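Local coordinates for HTH tetR-type domain-containing protein (Streptomyces coelicolor A3, PDB 3IUV), which is of unknown specific function but probably binds DNA through a helix-turn-helix domain and regulates transcription, at residues Q13-A18 against Y49-L54; P77-P82 against G88-V93; D153-Q158 against E169-V174. All coordinates share one frame; numbering follows the deposited sequence.

Interaction 1 of 3, residues Q13-A18 against Y49-L54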
ATOM      1  N   GLN A  13      23.772  -4.163 -13.433  1.00 90.74           N
ATOM      2  CA  GLN A  13      23.464  -3.998 -12.034  1.00 82.42           C
ATOM      3  C   GLN A  13      23.564  -2.529 -11.648  1.00 92.71           C
ATOM      4  O   GLN A  13      22.665  -1.969 -10.996  1.00 93.63           O
ATOM      5  CB  GLN A  13      24.451  -4.806 -11.201  1.00100.95           C
ATOM      6  CG  GLN A  13      24.099  -4.864  -9.725  1.00104.45           C
ATOM      7  CD  GLN A  13      22.743  -5.486  -9.494  1.00 93.84           C
ATOM      8  OE1 GLN A  13      22.385  -6.492 -10.126  1.00 87.18           O
ATOM      9  NE2 GLN A  13      21.972  -4.892  -8.594  1.00 92.35           N
ATOM     10  N   ARG A  14      24.679  -1.915 -12.035  1.00 95.40           N
ATOM     11  CA  ARG A  14      24.908  -0.509 -11.750  1.00 94.42           C
ATOM     12  C   ARG A  14      23.705   0.248 -12.219  1.00 97.53           C
ATOM     13  O   ARG A  14      23.227   1.158 -11.539  1.00110.59           O
ATOM     14  CB  ARG A  14      26.136   0.002 -12.492  1.00 98.12           C
ATOM     15  CG  ARG A  14      27.455  -0.350 -11.842  1.00104.18           C
ATOM     16  CD  ARG A  14      28.594   0.126 -12.712  1.00114.31           C
ATOM     17  NE  ARG A  14      28.318   1.447 -13.273  1.00116.48           N
ATOM     18  CZ  ARG A  14      29.135   2.086 -14.103  1.00121.04           C
ATOM     19  NH1 ARG A  14      30.277   1.521 -14.462  1.00119.98           N
ATOM     20  NH2 ARG A  14      28.817   3.287 -14.577  1.00125.11           N
ATOM     21  N   ILE A  15      23.214  -0.145 -13.394  1.00 83.93           N
ATOM     22  CA  ILE A  15      22.041   0.491 -13.988  1.00 91.16           C
ATOM     23  C   ILE A  15      20.790   0.335 -13.101  1.00 94.93           C
ATOM     24  O   ILE A  15      20.189   1.334 -12.683  1.00 95.12           O
ATOM     25  CB  ILE A  15      21.800   0.008 -15.449  1.00 75.00           C
ATOM     26  CG1 ILE A  15      22.867   0.609 -16.387  1.00 69.66           C
ATOM     27  CG2 ILE A  15      20.361   0.328 -15.926  1.00 66.78           C
ATOM     28  CD1 ILE A  15      22.768   0.172 -17.826  1.00 57.18           C
ATOM     29  N   ILE A  16      20.419  -0.907 -12.798  1.00 91.32           N
ATOM     30  CA  ILE A  16      19.259  -1.190 -11.959  1.00 88.90           C
ATOM     31  C   ILE A  16      19.332  -0.475 -10.616  1.00 99.03           C
ATOM     32  O   ILE A  16      18.344   0.102 -10.139  1.00 99.09           O
ATOM     33  CB  ILE A  16      19.143  -2.682 -11.705  1.00 92.31           C
ATOM     34  CG1 ILE A  16      18.823  -3.389 -13.025  1.00 97.01           C
ATOM     35  CG2 ILE A  16      18.084  -2.953 -10.653  1.00 88.45           C
ATOM     36  CD1 ILE A  16      18.808  -4.890 -12.922  1.00 90.70           C
ATOM     37  N   ASP A  17      20.511  -0.520 -10.006  1.00 98.87           N
ATOM     38  CA  ASP A  17      20.717   0.106  -8.709  1.00 95.48           C
ATOM     39  C   ASP A  17      20.467   1.587  -8.814  1.00 95.23           C
ATOM     40  O   ASP A  17      19.851   2.191  -7.947  1.00 99.89           O
ATOM     41  CB  ASP A  17      22.138  -0.153  -8.227  1.00100.44           C
ATOM     42  CG  ASP A  17      22.322  -1.572  -7.711  1.00107.73           C
ATOM     43  OD1 ASP A  17      21.379  -2.105  -7.082  1.00108.99           O
ATOM     44  OD2 ASP A  17      23.403  -2.155  -7.933  1.00108.52           O
ATOM     45  N   ALA A  18      20.952   2.169  -9.898  1.00101.67           N
ATOM     46  CA  ALA A  18      20.749   3.580 -10.154  1.00104.52           C
ATOM     47  C   ALA A  18      19.270   3.883 -10.330  1.00 98.63           C
ATOM     48  O   ALA A  18      18.770   4.866  -9.789  1.00106.77           O
ATOM     49  CB  ALA A  18      21.551   4.011 -11.383  1.00111.09           C
ATOM     50  N   TYR A  49      20.599  -0.827 -24.077  1.00 81.73           N
ATOM     51  CA  TYR A  49      21.108  -2.123 -24.488  1.00 80.10           C
ATOM     52  C   TYR A  49      20.607  -3.162 -23.484  1.00 79.86           C
ATOM     53  O   TYR A  49      20.245  -4.290 -23.819  1.00 74.48           O
ATOM     54  CB  TYR A  49      22.639  -2.061 -24.544  1.00 73.10           C
ATOM     55  CG  TYR A  49      23.326  -3.372 -24.811  1.00 69.16           C
ATOM     56  CD1 TYR A  49      23.023  -4.114 -25.941  1.00 64.34           C
ATOM     57  CD2 TYR A  49      24.296  -3.861 -23.929  1.00 73.89           C
ATOM     58  CE1 TYR A  49      23.654  -5.311 -26.189  1.00 72.53           C
ATOM     59  CE2 TYR A  49      24.928  -5.056 -24.163  1.00 72.70           C
ATOM     60  CZ  TYR A  49      24.604  -5.778 -25.300  1.00 79.54           C
ATOM     61  OH  TYR A  49      25.235  -6.972 -25.551  1.00 88.45           O
ATOM     62  N   HIS A  50      20.531  -2.742 -22.240  1.00 79.89           N
ATOM     63  CA  HIS A  50      20.031  -3.614 -21.207  1.00 77.56           C
ATOM     64  C   HIS A  50      18.522  -3.500 -20.973  1.00 77.93           C
ATOM     65  O   HIS A  50      17.899  -4.440 -20.507  1.00 70.00           O
ATOM     66  CB  HIS A  50      20.822  -3.377 -19.927  1.00 79.39           C
ATOM     67  CG  HIS A  50      22.249  -3.795 -20.049  1.00 87.68           C
ATOM     68  ND1 HIS A  50      22.630  -5.113 -20.115  1.00 77.32           N
ATOM     69  CD2 HIS A  50      23.390  -3.063 -20.162  1.00 83.98           C
ATOM     70  CE1 HIS A  50      23.942  -5.187 -20.246  1.00 81.62           C
ATOM     71  NE2 HIS A  50      24.422  -3.954 -20.270  1.00 79.36           N
ATOM     72  N   PHE A  51      17.917  -2.369 -21.304  1.00 88.56           N
ATOM     73  CA  PHE A  51      16.485  -2.236 -21.067  1.00 92.52           C
ATOM     74  C   PHE A  51      15.835  -1.430 -22.157  1.00 95.24           C
ATOM     75  O   PHE A  51      15.964  -0.208 -22.186  1.00 91.56           O
ATOM     76  CB  PHE A  51      16.204  -1.580 -19.707  1.00 92.98           C
ATOM     77  CG  PHE A  51      16.847  -2.288 -18.553  1.00 86.78           C
ATOM     78  CD1 PHE A  51      18.004  -1.788 -17.974  1.00 85.26           C
ATOM     79  CD2 PHE A  51      16.307  -3.465 -18.053  1.00 92.91           C
ATOM     80  CE1 PHE A  51      18.613  -2.448 -16.909  1.00 84.72           C
ATOM     81  CE2 PHE A  51      16.914  -4.136 -16.993  1.00 88.35           C
ATOM     82  CZ  PHE A  51      18.071  -3.628 -16.422  1.00 79.60           C
ATOM     83  N   ALA A  52      15.131  -2.120 -23.047  1.00 98.36           N
ATOM     84  CA  ALA A  52      14.373  -1.464 -24.110  1.00 85.73           C
ATOM     85  C   ALA A  52      13.200  -0.622 -23.582  1.00 85.59           C
ATOM     86  O   ALA A  52      13.221   0.618 -23.691  1.00 81.46           O
ATOM     87  CB  ALA A  52      13.882  -2.490 -25.091  1.00 84.06           C
ATOM     88  N   THR A  53      12.176  -1.278 -23.024  1.00112.72           N
ATOM     89  CA  THR A  53      11.039  -0.536 -22.493  1.00110.95           C
ATOM     90  C   THR A  53      11.474   0.102 -21.198  1.00110.83           C
ATOM     91  O   THR A  53      12.431  -0.355 -20.575  1.00106.58           O
ATOM     92  CB  THR A  53       9.787  -1.409 -22.235  1.00117.40           C
ATOM     93  OG1 THR A  53       9.907  -2.081 -20.975  1.00113.49           O
ATOM     94  CG2 THR A  53       9.604  -2.422 -23.334  1.00128.71           C
ATOM     95  N   LEU A  54      10.783   1.168 -20.808  1.00118.12           N
ATOM     96  CA  LEU A  54      11.019   1.790 -19.520  1.00123.03           C
ATOM     97  C   LEU A  54      10.532   0.795 -18.498  1.00126.80           C
ATOM     98  O   LEU A  54      10.940   0.831 -17.339  1.00137.86           O
ATOM     99  CB  LEU A  54      10.229   3.092 -19.387  1.00128.53           C
ATOM    100  CG  LEU A  54      10.895   4.272 -18.662  1.00130.80           C
ATOM    101  CD1 LEU A  54      11.488   3.851 -17.319  1.00129.16           C
ATOM    102  CD2 LEU A  54      11.959   4.938 -19.552  1.00125.74           C
TER
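In the predicted DNA-binding domain of this TetR-family protein, the residues that end the helix-turn-helix motif pack on the first helix, where Ile15 and Ile16 receive the side chains of His50 and Phe51. Ile15 serves both partners with separate branches. Chi1 of -72° places CG1 beside the backbone N and leaves CG2 anti to it, where CG2 meets the edge of the Phe51 ring near its plane, Ile15 CG2 lying 3.4 Å from Phe51 CE1. The other branch runs out to the imidazole, with Ile15 CD1 4.0 Å from His50 CD2. The Ile16 side chain crosses that of Phe51 at about a right angle, and Ile16 CG1 lies obliquely to the ring, 3.5 Å from Phe51 CZ. Phe51 is the first residue to leave helical geometry after helix 44-50, and its side chain touches Ala60 of helix 54-73 as well as helix 11-24. Replacing Phe51 by an alanine would remove the ring and is likely to open a gap beside Ile15 CG2 and Ile16 CG1, weakening the hold of the motif's end on the first helix. Away from this apolar face, Gln64 of helix 54-73 bonds to both Gln13 and Asp17. These two are also linked directly: Gln13 NE2 donates to Asp17 OD2 over 3.2 Å; the acceptor lies near the amide plane, but the donor comes from above the carboxylate plane, 41° out of it.

Interaction 2 of 3, residues P77-P82 against G88-V93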
ATOM      1  N   PRO A  77      14.892 -20.345   7.500  1.00 83.43           N
ATOM      2  CA  PRO A  77      14.467 -21.670   7.034  1.00 72.75           C
ATOM      3  C   PRO A  77      13.410 -22.206   7.996  1.00 71.04           C
ATOM      4  O   PRO A  77      12.480 -22.921   7.596  1.00 65.56           O
ATOM      5  CB  PRO A  77      15.750 -22.516   7.129  1.00 65.17           C
ATOM      6  CG  PRO A  77      16.850 -21.570   7.521  1.00 79.58           C
ATOM      7  CD  PRO A  77      16.214 -20.371   8.142  1.00 82.60           C
ATOM      8  N   ALA A  78      13.568 -21.839   9.267  1.00 60.34           N
ATOM      9  CA  ALA A  78      12.603 -22.167  10.318  1.00 71.08           C
ATOM     10  C   ALA A  78      11.105 -21.949   9.979  1.00 80.22           C
ATOM     11  O   ALA A  78      10.238 -22.638  10.535  1.00 84.25           O
ATOM     12  CB  ALA A  78      12.977 -21.433  11.619  1.00 67.88           C
ATOM     13  N   LEU A  79      10.793 -20.999   9.094  1.00 72.40           N
ATOM     14  CA  LEU A  79       9.394 -20.727   8.715  1.00 62.23           C
ATOM     15  C   LEU A  79       8.700 -21.975   8.207  1.00 71.46           C
ATOM     16  O   LEU A  79       7.506 -22.174   8.425  1.00 87.12           O
ATOM     17  CB  LEU A  79       9.315 -19.659   7.618  1.00 75.05           C
ATOM     18  CG  LEU A  79       9.759 -18.210   7.844  1.00 81.29           C
ATOM     19  CD1 LEU A  79       9.850 -17.510   6.505  1.00 72.70           C
ATOM     20  CD2 LEU A  79       8.823 -17.454   8.775  1.00 78.00           C
ATOM     21  N   SER A  80       9.453 -22.814   7.511  1.00 72.84           N
ATOM     22  CA  SER A  80       8.898 -24.018   6.925  1.00 80.35           C
ATOM     23  C   SER A  80       8.969 -25.170   7.922  1.00 80.59           C
ATOM     24  O   SER A  80       8.450 -26.269   7.674  1.00 74.03           O
ATOM     25  CB  SER A  80       9.667 -24.362   5.661  1.00 82.21           C
ATOM     26  OG  SER A  80      11.028 -24.008   5.831  1.00 86.46           O
ATOM     27  N   ASP A  81       9.616 -24.906   9.055  1.00 76.83           N
ATOM     28  CA  ASP A  81       9.730 -25.888  10.123  1.00 82.63           C
ATOM     29  C   ASP A  81       8.532 -25.798  11.084  1.00 83.40           C
ATOM     30  O   ASP A  81       8.348 -24.783  11.756  1.00 70.95           O
ATOM     31  CB  ASP A  81      11.054 -25.705  10.877  1.00 77.56           C
ATOM     32  CG  ASP A  81      11.184 -26.656  12.061  1.00 72.33           C
ATOM     33  OD1 ASP A  81      10.305 -27.528  12.192  1.00 65.93           O
ATOM     34  OD2 ASP A  81      12.152 -26.538  12.849  1.00 65.28           O
ATOM     35  N   PRO A  82       7.712 -26.866  11.136  1.00 90.17           N
ATOM     36  CA  PRO A  82       6.511 -26.954  11.982  1.00 83.54           C
ATOM     37  C   PRO A  82       6.811 -26.954  13.490  1.00 79.23           C
ATOM     38  O   PRO A  82       5.940 -26.594  14.294  1.00 75.23           O
ATOM     39  CB  PRO A  82       5.884 -28.298  11.576  1.00 81.29           C
ATOM     40  CG  PRO A  82       6.459 -28.615  10.236  1.00 85.97           C
ATOM     41  CD  PRO A  82       7.850 -28.040  10.251  1.00 91.36           C
ATOM     42  N   GLY A  88       6.639 -16.019  15.719  1.00 71.68           N
ATOM     43  CA  GLY A  88       7.958 -15.521  16.060  1.00 66.66           C
ATOM     44  C   GLY A  88       8.836 -15.322  14.848  1.00 74.12           C
ATOM     45  O   GLY A  88       9.451 -14.266  14.700  1.00 78.98           O
ATOM     46  N   GLU A  89       8.888 -16.331  13.977  1.00 79.01           N
ATOM     47  CA  GLU A  89       9.753 -16.297  12.796  1.00 81.23           C
ATOM     48  C   GLU A  89       9.349 -15.203  11.820  1.00 79.46           C
ATOM     49  O   GLU A  89      10.205 -14.503  11.272  1.00 80.75           O
ATOM     50  CB  GLU A  89       9.763 -17.662  12.085  1.00 91.20           C
ATOM     51  CG  GLU A  89      10.743 -18.676  12.684  1.00 96.94           C
ATOM     52  CD  GLU A  89      12.205 -18.294  12.474  1.00 91.21           C
ATOM     53  OE1 GLU A  89      12.851 -17.888  13.453  1.00100.97           O
ATOM     54  OE2 GLU A  89      12.707 -18.385  11.336  1.00 91.59           O
ATOM     55  N   LEU A  90       8.044 -15.068  11.596  1.00 68.92           N
ATOM     56  CA  LEU A  90       7.534 -14.023  10.721  1.00 73.46           C
ATOM     57  C   LEU A  90       7.837 -12.628  11.259  1.00 68.31           C
ATOM     58  O   LEU A  90       8.228 -11.753  10.504  1.00 68.28           O
ATOM     59  CB  LEU A  90       6.033 -14.184  10.498  1.00 81.83           C
ATOM     60  CG  LEU A  90       5.668 -15.368   9.595  1.00 84.01           C
ATOM     61  CD1 LEU A  90       4.174 -15.672   9.656  1.00 73.58           C
ATOM     62  CD2 LEU A  90       6.127 -15.115   8.164  1.00 72.15           C
ATOM     63  N   ALA A  91       7.671 -12.424  12.564  1.00 58.40           N
ATOM     64  CA  ALA A  91       7.911 -11.110  13.148  1.00 63.52           C
ATOM     65  C   ALA A  91       9.367 -10.719  12.995  1.00 82.51           C
ATOM     66  O   ALA A  91       9.691  -9.529  12.944  1.00 89.14           O
ATOM     67  CB  ALA A  91       7.496 -11.072  14.615  1.00 67.86           C
ATOM     68  N   ARG A  92      10.244 -11.721  12.902  1.00 89.27           N
ATOM     69  CA  ARG A  92      11.679 -11.476  12.722  1.00 82.00           C
ATOM     70  C   ARG A  92      12.058 -11.266  11.245  1.00 70.32           C
ATOM     71  O   ARG A  92      13.000 -10.541  10.950  1.00 81.60           O
ATOM     72  CB  ARG A  92      12.511 -12.592  13.360  1.00 79.25           C
ATOM     73  N   VAL A  93      11.332 -11.884  10.319  1.00 65.51           N
ATOM     74  CA  VAL A  93      11.519 -11.552   8.910  1.00 76.10           C
ATOM     75  C   VAL A  93      11.122 -10.095   8.677  1.00 78.46           C
ATOM     76  O   VAL A  93      11.870  -9.308   8.103  1.00 75.69           O
ATOM     77  CB  VAL A  93      10.713 -12.479   7.984  1.00 75.06           C
ATOM     78  CG1 VAL A  93      10.567 -11.844   6.598  1.00 70.74           C
ATOM     79  CG2 VAL A  93      11.387 -13.865   7.897  1.00 72.61           C
TER
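Ala78 and Leu79, on a short 3-10 turn in the connection between helices 54-73 and 86-98, pack against Glu89, Leu90 and Val93 of the latter helix in the all-helical TetR fold. The turn starts at Pro77, whose carbonyl oxygen accepts two bonds from Ser80, one from the backbone N at 3.0 Å from Pro77 O and one from the hydroxyl OG. Next, Ala78 directs its methyl toward the helix and lies against the carboxylate end of Glu89, with Ala78 CB 3.3 Å from Glu89 CD. The glutamate chain bends at chi2 (-68°), which brings its carboxylate against this methyl; Glu89 OE2 also has a weak hydrogen bond with His76 ND1. Leu79 follows and carries the apolar contact, its two methyls going to different residues. Leu79 CD2 sits 3.4 Å from Glu89 CB and 3.6 Å from Leu90 CD2. The leucine side chain crosses those of Leu90 and Val93 at about right angles. Val73 and Leu135 also touch Leu79, so that helices 54-73, 86-98 and 121-139 converge on it. Beyond Leu79 the chain turns away: Ser80 leans on Leu135, and Asp81 OD1 bonds to the backbone N of Glu83 as the next helix approaches. One turn along that helix from Glu89, Val93 completes the leucine's seat, its CG2 lying 4.2 Å from Leu79 CD1.

Interaction 3 of 3, residues D153-Q158 against E169-V174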
ATOM      1  N   ASP A 153       1.759  -7.062   4.880  1.00 72.80           N
ATOM      2  CA  ASP A 153       1.631  -5.817   4.130  1.00 67.22           C
ATOM      3  C   ASP A 153       1.075  -4.672   4.959  1.00 56.93           C
ATOM      4  O   ASP A 153       1.623  -3.573   4.949  1.00 80.22           O
ATOM      5  CB  ASP A 153       0.751  -6.020   2.896  1.00 80.71           C
ATOM      6  CG  ASP A 153       1.533  -5.947   1.602  1.00 86.44           C
ATOM      7  OD1 ASP A 153       2.676  -5.436   1.611  1.00 92.74           O
ATOM      8  OD2 ASP A 153       0.993  -6.402   0.575  1.00 93.67           O
ATOM      9  N   GLY A 154      -0.016  -4.929   5.668  1.00 58.03           N
ATOM     10  CA  GLY A 154      -0.628  -3.945   6.556  1.00 54.02           C
ATOM     11  C   GLY A 154       0.350  -3.410   7.582  1.00 64.16           C
ATOM     12  O   GLY A 154       0.684  -2.220   7.582  1.00 71.45           O
ATOM     13  N   ILE A 155       0.818  -4.293   8.454  1.00 64.76           N
ATOM     14  CA  ILE A 155       1.870  -3.944   9.407  1.00 71.95           C
ATOM     15  C   ILE A 155       2.980  -3.129   8.720  1.00 73.64           C
ATOM     16  O   ILE A 155       3.312  -2.041   9.165  1.00 75.42           O
ATOM     17  CB  ILE A 155       2.434  -5.214  10.127  1.00 68.60           C
ATOM     18  CG1 ILE A 155       1.416  -5.742  11.148  1.00 60.96           C
ATOM     19  CG2 ILE A 155       3.800  -4.939  10.792  1.00 60.21           C
ATOM     20  CD1 ILE A 155       1.616  -7.227  11.606  1.00 59.49           C
ATOM     21  N   CYS A 156       3.539  -3.632   7.625  1.00 68.57           N
ATOM     22  CA  CYS A 156       4.595  -2.880   6.955  1.00 77.05           C
ATOM     23  C   CYS A 156       4.082  -1.524   6.541  1.00 88.50           C
ATOM     24  O   CYS A 156       4.726  -0.495   6.788  1.00 93.30           O
ATOM     25  CB  CYS A 156       5.128  -3.615   5.736  1.00 65.42           C
ATOM     26  SG  CYS A 156       5.910  -5.163   6.163  1.00103.51           S
ATOM     27  N   LEU A 157       2.913  -1.524   5.913  1.00 82.63           N
ATOM     28  CA  LEU A 157       2.329  -0.280   5.449  1.00 86.88           C
ATOM     29  C   LEU A 157       2.368   0.742   6.576  1.00 84.32           C
ATOM     30  O   LEU A 157       3.113   1.706   6.511  1.00 90.67           O
ATOM     31  CB  LEU A 157       0.898  -0.506   4.984  1.00 82.20           C
ATOM     32  CG  LEU A 157       0.724  -0.118   3.520  1.00 79.36           C
ATOM     33  CD1 LEU A 157      -0.705   0.273   3.223  1.00 76.14           C
ATOM     34  CD2 LEU A 157       1.690   1.003   3.164  1.00 67.84           C
ATOM     35  N   GLN A 158       1.581   0.497   7.618  1.00 78.30           N
ATOM     36  CA  GLN A 158       1.570   1.325   8.818  1.00 83.51           C
ATOM     37  C   GLN A 158       2.918   1.881   9.230  1.00 85.42           C
ATOM     38  O   GLN A 158       3.040   3.063   9.529  1.00 86.99           O
ATOM     39  CB  GLN A 158       0.982   0.543   9.992  1.00 79.01           C
ATOM     40  CG  GLN A 158      -0.511   0.329   9.847  1.00 99.02           C
ATOM     41  CD  GLN A 158      -1.268   1.644   9.634  1.00105.79           C
ATOM     42  OE1 GLN A 158      -2.051   1.786   8.687  1.00108.50           O
ATOM     43  NE2 GLN A 158      -1.027   2.610  10.511  1.00103.92           N
ATOM     44  N   GLU A 169       7.144  -7.143  19.116  1.00 89.00           N
ATOM     45  CA  GLU A 169       6.314  -7.845  20.084  1.00 89.14           C
ATOM     46  C   GLU A 169       4.890  -7.792  19.562  1.00 84.40           C
ATOM     47  O   GLU A 169       4.127  -8.770  19.626  1.00 86.39           O
ATOM     48  CB  GLU A 169       6.389  -7.153  21.449  1.00101.59           C
ATOM     49  CG  GLU A 169       7.795  -6.723  21.888  1.00119.04           C
ATOM     50  CD  GLU A 169       7.783  -5.751  23.072  1.00132.11           C
ATOM     51  OE1 GLU A 169       8.585  -4.787  23.050  1.00136.85           O
ATOM     52  OE2 GLU A 169       6.976  -5.944  24.015  1.00129.33           O
ATOM     53  N   TYR A 170       4.565  -6.622  19.026  1.00 82.27           N
ATOM     54  CA  TYR A 170       3.262  -6.314  18.474  1.00 77.06           C
ATOM     55  C   TYR A 170       2.923  -7.229  17.306  1.00 66.69           C
ATOM     56  O   TYR A 170       1.847  -7.842  17.267  1.00 67.26           O
ATOM     57  CB  TYR A 170       3.226  -4.839  18.035  1.00 82.95           C
ATOM     58  CG  TYR A 170       2.042  -4.464  17.166  1.00 78.74           C
ATOM     59  CD1 TYR A 170       2.202  -4.193  15.801  1.00 65.69           C
ATOM     60  CD2 TYR A 170       0.761  -4.391  17.707  1.00 65.34           C
ATOM     61  CE1 TYR A 170       1.112  -3.851  15.011  1.00 77.62           C
ATOM     62  CE2 TYR A 170      -0.334  -4.059  16.924  1.00 68.32           C
ATOM     63  CZ  TYR A 170      -0.162  -3.782  15.580  1.00 80.68           C
ATOM     64  OH  TYR A 170      -1.270  -3.444  14.817  1.00 80.80           O
ATOM     65  N   ALA A 171       3.830  -7.322  16.344  1.00 65.89           N
ATOM     66  CA  ALA A 171       3.526  -8.104  15.160  1.00 69.70           C
ATOM     67  C   ALA A 171       3.351  -9.548  15.615  1.00 74.96           C
ATOM     68  O   ALA A 171       2.393 -10.224  15.228  1.00 73.40           O
ATOM     69  CB  ALA A 171       4.631  -7.960  14.125  1.00 63.98           C
ATOM     70  N   ARG A 172       4.257  -9.986  16.486  1.00 68.95           N
ATOM     71  CA  ARG A 172       4.230 -11.343  17.000  1.00 78.62           C
ATOM     72  C   ARG A 172       2.859 -11.663  17.553  1.00 72.54           C
ATOM     73  O   ARG A 172       2.235 -12.653  17.177  1.00 74.68           O
ATOM     74  CB  ARG A 172       5.282 -11.522  18.092  1.00 86.93           C
ATOM     75  CG  ARG A 172       6.180 -12.716  17.858  1.00 88.14           C
ATOM     76  CD  ARG A 172       6.175 -13.641  19.043  1.00110.24           C
ATOM     77  NE  ARG A 172       4.811 -13.956  19.446  1.00126.90           N
ATOM     78  CZ  ARG A 172       4.481 -14.449  20.634  1.00135.84           C
ATOM     79  NH1 ARG A 172       5.422 -14.687  21.544  1.00140.56           N
ATOM     80  NH2 ARG A 172       3.210 -14.696  20.915  1.00133.05           N
ATOM     81  N   GLU A 173       2.398 -10.808  18.452  1.00 69.32           N
ATOM     82  CA  GLU A 173       1.053 -10.919  18.987  1.00 66.81           C
ATOM     83  C   GLU A 173      -0.035 -11.010  17.896  1.00 60.88           C
ATOM     84  O   GLU A 173      -0.907 -11.872  17.951  1.00 68.20           O
ATOM     85  CB  GLU A 173       0.774  -9.740  19.912  1.00 67.57           C
ATOM     86  CG  GLU A 173      -0.634  -9.708  20.484  1.00 83.44           C
ATOM     87  CD  GLU A 173      -0.907 -10.855  21.414  1.00 86.75           C
ATOM     88  OE1 GLU A 173      -2.067 -11.330  21.459  1.00 79.40           O
ATOM     89  OE2 GLU A 173       0.045 -11.294  22.092  1.00100.62           O
ATOM     90  N   VAL A 174       0.031 -10.132  16.901  1.00 56.63           N
ATOM     91  CA  VAL A 174      -1.029 -10.023  15.890  1.00 61.85           C
ATOM     92  C   VAL A 174      -1.074 -11.282  15.065  1.00 70.79           C
ATOM     93  O   VAL A 174      -2.127 -11.895  14.864  1.00 77.07           O
ATOM     94  CB  VAL A 174      -0.763  -8.860  14.911  1.00 63.43           C
ATOM     95  CG1 VAL A 174      -1.770  -8.865  13.807  1.00 55.75           C
ATOM     96  CG2 VAL A 174      -0.779  -7.506  15.619  1.00 63.94           C
TER
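The carbonyl oxygen of Asp153 takes two hydrogen bonds, one from Leu157 N at 2.6 Å from Asp153 O and one with the Tyr109 hydroxyl of helix 103-117, on the helix whose Ile155 reaches across to Tyr170, Ala171 and Val174. The contact joins helices 142-161 and 168-178, the last two of the C-terminal domain of this TetR-family protein. Their short segments run nearly antiparallel, at 155°, with axes 11.6 Å apart, and Ile155 bridges the interval almost alone. Its CG1 lies anti to the carbonyl carbon (chi1 -73°), and with chi2 extended the terminal CD1 is carried to the facing helix. There Ile155 CD1 comes to 4.0 Å from Ala171 CB, while Val174 CG1 stands 4.4 Å from the same methyl. Further back on the side chain, Ile155 CG1 approaches the phenol ring obliquely, 4.3 Å from Tyr170 CE1. One face of that ring is covered within its own helix by Val174 CG2, which lies 3.7 Å above the plane and toward the rim. Tyr166 touches both Ile155 and Ala171, and Leu94 of helix 86-98 also packs on the isoleucine. The neighbouring subunit lies close by: Arg146 of the second subunit makes a cation-pi contact with Tyr170, and its Ala147 packs on Val174. With only apolar contacts between them, the two segments depend on the reach of one isoleucine and have no directional bond to fix their joint, while Tyr170 and Val174 also meet the second subunit.

Along the chain the three contacts follow in series. Interaction 1 belongs to the predicted DNA-binding domain and lies across the chain's centre from the other two, its centre about 34 Å from that of each. The nearest atoms of interactions 1 and 2 are about 19 Å apart, and those of interactions 1 and 3 about 20 Å apart. Interactions 2 and 3 are neighbours, with centres about 15 Å apart, and meet where helices 86-98 and 168-178 pack together: Gly88 CA lies 3.8 Å from Arg172 CG, and Ala91 CB 4.3 Å from Ala171 CB. Helix 54-73 borders both interactions 1 and 2, spanning the two regions, whereas among the three only interaction 3 touches the second subunit.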